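Local coordinates for protein Pts system, fructose-specific iiabc component (Borrelia burgdorferi, PDB 5DLE) that probably phosphorylates fructose to fructose 1-phosphate during its uptake, this chain being the IIB domain that passes on the phosphoryl group, at residues Val15-Cys20 against Val70-Asp75; Val24-Ile29 against Ser92-Ile97. All coordinates share one frame; numbering follows the deposited sequence.

Contact 1. Residues Val15-Cys20 against Val70-Asp75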
loop_
_atom_site.group_PDB
_atom_site.type_symbol
_atom_site.label_atom_id
_atom_site.label_comp_id
_atom_site.label_asym_id
_atom_site.label_seq_id
_atom_site.Cartn_x
_atom_site.Cartn_y
_atom_site.Cartn_z
ATOM N N VAL A 15 -5.284 23.247 4.383
ATOM C CA VAL A 15 -3.989 22.596 4.168
ATOM C C VAL A 15 -3.949 21.321 4.991
ATOM O O VAL A 15 -4.609 21.197 6.039
ATOM C CB VAL A 15 -2.780 23.503 4.493
ATOM C CG1 VAL A 15 -2.774 24.709 3.538
ATOM C CG2 VAL A 15 -2.781 23.947 5.965
ATOM N N ALA A 16 -3.193 20.344 4.498
ATOM C CA ALA A 16 -3.104 19.086 5.223
ATOM C C ALA A 16 -1.681 18.556 5.160
ATOM O O ALA A 16 -0.924 18.880 4.228
ATOM C CB ALA A 16 -4.055 18.023 4.639
ATOM N N VAL A 17 -1.325 17.709 6.141
ATOM C CA VAL A 17 -0.110 16.895 6.056
ATOM C C VAL A 17 -0.551 15.460 6.227
ATOM O O VAL A 17 -1.311 15.158 7.158
ATOM C CB VAL A 17 0.924 17.235 7.150
ATOM C CG1 VAL A 17 2.170 16.377 6.992
ATOM C CG2 VAL A 17 1.302 18.718 7.135
ATOM N N THR A 18 -0.061 14.563 5.354
ATOM C CA THR A 18 -0.285 13.145 5.584
ATOM C C THR A 18 1.080 12.507 5.792
ATOM O O THR A 18 2.057 12.845 5.111
ATOM C CB THR A 18 -1.058 12.483 4.470
ATOM O OG1 THR A 18 -0.264 12.424 3.260
ATOM C CG2 THR A 18 -2.406 13.221 4.240
ATOM N N ALA A 19 1.163 11.614 6.779
ATOM C CA ALA A 19 2.473 11.053 7.114
ATOM C C ALA A 19 2.278 9.672 7.699
ATOM O O ALA A 19 1.770 9.540 8.795
ATOM C CB ALA A 19 3.214 11.952 8.104
ATOM N N CYS A 20 2.693 8.651 6.958
ATOM C CA CYS A 20 2.715 7.274 7.484
ATOM C C CYS A 20 4.091 6.718 7.157
ATOM O O CYS A 20 4.466 6.672 5.980
ATOM C CB CYS A 20 1.596 6.472 6.854
ATOM S SG CYS A 20 1.722 4.724 7.386
ATOM N N VAL A 70 -6.178 23.318 9.363
ATOM C CA VAL A 70 -5.079 22.384 9.099
ATOM C C VAL A 70 -5.554 20.979 9.472
ATOM O O VAL A 70 -6.011 20.762 10.597
ATOM C CB VAL A 70 -3.835 22.735 9.942
ATOM C CG1 VAL A 70 -2.717 21.720 9.731
ATOM C CG2 VAL A 70 -3.326 24.193 9.662
ATOM N N ILE A 71 -5.403 20.016 8.566
ATOM C CA ILE A 71 -5.744 18.623 8.845
ATOM C C ILE A 71 -4.451 17.818 8.832
ATOM O O ILE A 71 -3.707 17.828 7.843
ATOM C CB ILE A 71 -6.750 18.062 7.827
ATOM C CG1 ILE A 71 -8.047 18.871 7.879
ATOM C CG2 ILE A 71 -7.030 16.538 8.071
ATOM C CD1 ILE A 71 -9.053 18.397 6.856
ATOM N N LEU A 72 -4.165 17.146 9.939
ATOM C CA LEU A 72 -2.956 16.313 10.033
ATOM C C LEU A 72 -3.417 14.878 10.086
ATOM O O LEU A 72 -4.078 14.486 11.052
ATOM C CB LEU A 72 -2.170 16.648 11.295
ATOM C CG LEU A 72 -1.728 18.095 11.435
ATOM C CD1 LEU A 72 -0.910 18.292 12.717
ATOM C CD2 LEU A 72 -0.984 18.613 10.165
ATOM N N ALA A 73 -3.057 14.099 9.077
ATOM C CA ALA A 73 -3.423 12.691 9.065
ATOM C C ALA A 73 -2.089 11.944 9.176
ATOM O O ALA A 73 -1.416 11.697 8.169
ATOM C CB ALA A 73 -4.205 12.335 7.792
ATOM N N VAL A 74 -1.690 11.624 10.420
ATOM C CA VAL A 74 -0.305 11.265 10.698
ATOM C C VAL A 74 -0.270 10.066 11.614
ATOM O O VAL A 74 -1.102 9.927 12.526
ATOM C CB VAL A 74 0.503 12.442 11.286
ATOM C CG1 VAL A 74 0.521 13.612 10.292
ATOM C CG2 VAL A 74 -0.126 12.976 12.584
ATOM N N ASP A 75 0.716 9.206 11.348
ATOM C CA ASP A 75 1.021 8.066 12.195
ATOM C C ASP A 75 2.433 8.161 12.732
ATOM O O ASP A 75 3.051 7.125 13.024
ATOM C CB ASP A 75 0.906 6.768 11.411
ATOM C CG ASP A 75 -0.451 6.591 10.734
ATOM O OD1 ASP A 75 -1.499 6.954 11.319
ATOM O OD2 ASP A 75 -0.467 5.980 9.648
#

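Contact 2. Residues Val24-Ile29 against Ser92-Ile97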
loop_
_atom_site.group_PDB
_atom_site.type_symbol
_atom_site.label_atom_id
_atom_site.label_comp_id
_atom_site.label_asym_id
_atom_site.label_seq_id
_atom_site.Cartn_x
_atom_site.Cartn_y
_atom_site.Cartn_z
ATOM N N VAL A 24 4.558 3.940 1.057
ATOM C CA VAL A 24 3.925 5.171 0.559
ATOM C C VAL A 24 2.413 5.097 0.517
ATOM O O VAL A 24 1.754 6.147 0.334
ATOM C CB VAL A 24 4.433 5.549 -0.845
ATOM C CG1 VAL A 24 5.915 5.995 -0.754
ATOM C CG2 VAL A 24 4.208 4.414 -1.881
ATOM N N ALA A 25 1.813 3.919 0.710
ATOM C CA ALA A 25 0.389 3.760 0.397
ATOM C C ALA A 25 -0.504 4.618 1.313
ATOM O O ALA A 25 -1.349 5.392 0.829
ATOM C CB ALA A 25 -0.072 2.307 0.483
ATOM N N HIS A 26 -0.404 4.452 2.633
ATOM C CA HIS A 26 -1.298 5.249 3.486
ATOM C C HIS A 26 -1.079 6.742 3.302
ATOM O O HIS A 26 -2.053 7.515 3.323
ATOM C CB HIS A 26 -1.178 4.901 4.960
ATOM C CG HIS A 26 -1.919 3.652 5.321
ATOM N ND1 HIS A 26 -2.457 3.463 6.573
ATOM C CD2 HIS A 26 -2.155 2.515 4.626
ATOM C CE1 HIS A 26 -3.004 2.248 6.636
ATOM N NE2 HIS A 26 -2.836 1.655 5.469
ATOM N N THR A 27 0.179 7.167 3.154
ATOM C CA THR A 27 0.456 8.600 2.932
ATOM C C THR A 27 -0.312 9.107 1.725
ATOM O O THR A 27 -0.977 10.174 1.797
ATOM C CB THR A 27 1.949 8.781 2.709
ATOM O OG1 THR A 27 2.618 8.434 3.917
ATOM C CG2 THR A 27 2.307 10.200 2.333
ATOM N N TYR A 28 -0.236 8.370 0.614
ATOM C CA TYR A 28 -0.841 8.859 -0.626
ATOM C C TYR A 28 -2.333 8.595 -0.660
ATOM O O TYR A 28 -3.088 9.388 -1.252
ATOM C CB TYR A 28 -0.156 8.204 -1.861
ATOM C CG TYR A 28 1.080 8.984 -2.272
ATOM C CD1 TYR A 28 2.267 8.837 -1.613
ATOM C CD2 TYR A 28 1.009 9.933 -3.281
ATOM C CE1 TYR A 28 3.387 9.575 -1.934
ATOM C CE2 TYR A 28 2.099 10.688 -3.601
ATOM C CZ TYR A 28 3.278 10.507 -2.934
ATOM O OH TYR A 28 4.387 11.261 -3.266
ATOM N N ILE A 29 -2.803 7.471 -0.085
ATOM C CA ILE A 29 -4.249 7.268 -0.082
ATOM C C ILE A 29 -4.916 8.368 0.753
ATOM O O ILE A 29 -5.940 8.935 0.353
ATOM C CB ILE A 29 -4.606 5.868 0.459
ATOM C CG1 ILE A 29 -4.096 4.795 -0.515
ATOM C CG2 ILE A 29 -6.141 5.724 0.547
ATOM C CD1 ILE A 29 -4.109 3.384 0.126
ATOM N N SER A 92 -5.392 9.834 12.729
ATOM C CA SER A 92 -4.525 8.831 12.133
ATOM C C SER A 92 -4.766 8.756 10.636
ATOM O O SER A 92 -5.785 9.211 10.142
ATOM C CB SER A 92 -4.833 7.469 12.759
ATOM O OG SER A 92 -6.169 7.073 12.412
ATOM N N THR A 93 -3.840 8.113 9.906
ATOM C CA THR A 93 -4.150 7.901 8.490
ATOM C C THR A 93 -5.342 6.974 8.282
ATOM O O THR A 93 -6.127 7.185 7.354
ATOM C CB THR A 93 -2.949 7.414 7.683
ATOM O OG1 THR A 93 -2.498 6.122 8.114
ATOM C CG2 THR A 93 -1.806 8.425 7.655
ATOM N N VAL A 94 -5.516 5.934 9.121
ATOM C CA VAL A 94 -6.672 5.058 8.998
ATOM C C VAL A 94 -7.968 5.859 9.108
ATOM O O VAL A 94 -8.903 5.661 8.325
ATOM C CB VAL A 94 -6.583 3.948 10.068
ATOM C CG1 VAL A 94 -7.901 3.267 10.231
ATOM C CG2 VAL A 94 -5.541 2.941 9.649
ATOM N N LYS A 95 -8.053 6.769 10.092
ATOM C CA LYS A 95 -9.298 7.517 10.251
ATOM C C LYS A 95 -9.504 8.471 9.083
ATOM O O LYS A 95 -10.623 8.615 8.573
ATOM C CB LYS A 95 -9.284 8.270 11.574
ATOM N N ALA A 96 -8.424 9.108 8.617
ATOM C CA ALA A 96 -8.548 10.026 7.481
ATOM C C ALA A 96 -8.998 9.281 6.226
ATOM O O ALA A 96 -9.742 9.819 5.386
ATOM C CB ALA A 96 -7.227 10.744 7.239
ATOM N N ILE A 97 -8.542 8.043 6.066
ATOM C CA ILE A 97 -8.910 7.270 4.882
ATOM C C ILE A 97 -10.329 6.755 4.968
ATOM O O ILE A 97 -11.055 6.758 3.962
ATOM C CB ILE A 97 -7.904 6.123 4.688
ATOM C CG1 ILE A 97 -6.565 6.728 4.268
ATOM C CG2 ILE A 97 -8.429 5.110 3.640
ATOM C CD1 ILE A 97 -5.378 5.713 4.367
#

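Contact 1. Residues Val15-Cys20 against Val70-Asp75
Val15 and Val70 meet through their CG2 methyls, 3.7 Å apart, where two parallel strands run almost exactly aligned. On the same face of the sheet, Val17 and Leu72 lie side by side and point the same way; Val17 CG2, anti to its own carbonyl carbon, touches Leu72 CD2 at 3.8 Å. Ala19 CB then rests against Val74 CG1. The opposite face carries Ala16 and Thr18 beside Ile71 and Ala73, with Thr18 CG2 4.1 Å from Ala73 CB. Five backbone hydrogen bonds join the strands: Val15 O, Val17 O and Ala19 O accept from Ile71 N, Ala73 N and Asp75 N respectively, while Val17 N and Ala19 N donate to Ile71 O and Ala73 O. The Ala73 N to Val17 O bond, 2.8 Å, is nearly straight at 169°. These are two inner strands of the α/β sheet of the IIB domain, flanked by strands 44-50 and 88-91. At their C-terminal ends Cys20 SG, anti to the backbone N (chi1 175°), stands 3.4 Å from Asp75 OD2. Cys20 probably corresponds to the cysteine phosphorylated in this family. Thr93 OG1 is hydrogen-bonded to Asp75 OD2, and Thr27 OG1 holds Cys20 N.

Contact 2. Residues Val24-Ile29 against Ser92-Ile97
Helix 25-40, which follows the loop after Cys20 that probably forms the phosphocysteine loop of the IIB domain, meets helix 93-98 through His26, Thr93 and Ile97. The central link is a hydrogen bond from His26 ND1 to Thr93 OG1, 3.1 Å long with an N-H...O angle of 153°. The oxygen sits at the ring edge, close to the imidazole plane, and the two side chains cross at about a right angle. Thr93 OG1 lies between its own backbone N and carbonyl carbon (chi1 64°), a placement that also brings it to 3.6 Å from His26 CB. The same oxygen is hydrogen-bonded to Asp75 OD2, so the threonine ties the imidazole to the aspartate and probably fixes how the ring is turned. Ile97 comes over one face of the ring, its CD1 4.1 Å above the plane and displaced toward the rim. Val94 CG2 approaches His26 CE1 obliquely, at 4.0 Å. One turn further along helix 25-40, Ile29 CG2 packs on Ile97 CG1 at 3.9 Å, extending the apolar part of the contact. Ser92 is the N-cap of helix 93-98, its OG accepting from Lys95 N at 3.0 Å. The His26 ring also stacks on His26 of a second subunit, while Val22 of that subunit packs on His26 and Ile97, placing this contact at a subunit interface. The axes of segments 25-29 and 93-97 approach to 9.6 Å, at 37° to each other. Both helices start near the C-terminal ends of the inner strands. Thr27 reaches Thr49 on strand 44-50. Lys33 NZ, further along helix 25-40, bonds to Ile97 O.

How the contacts relate
The centres of contacts 1 and 2 lie 9 Å apart, and their segments alternate along the chain: 15-20, 24-29, 70-75, 92-97. Strand 13-19 is followed, after the loop 20-24, by helix 25-40, whereas strand 69-74 is separated from helix 93-98 by strand 88-91. Contact 1 joins strands 13-19 and 69-74, neighbours in the interior of the sheet, and contact 2 pairs two helices packed against one of its faces. The layers are joined where Thr18 OG1 lies 2.8 Å from Thr27 O, a probable hydrogen bond, and where Ala73 CB meets Ala96 CB at 3.5 Å. Together the contacts gather Cys20, His26, Asp75 and Thr93 at one end of the sheet, beside the second subunit.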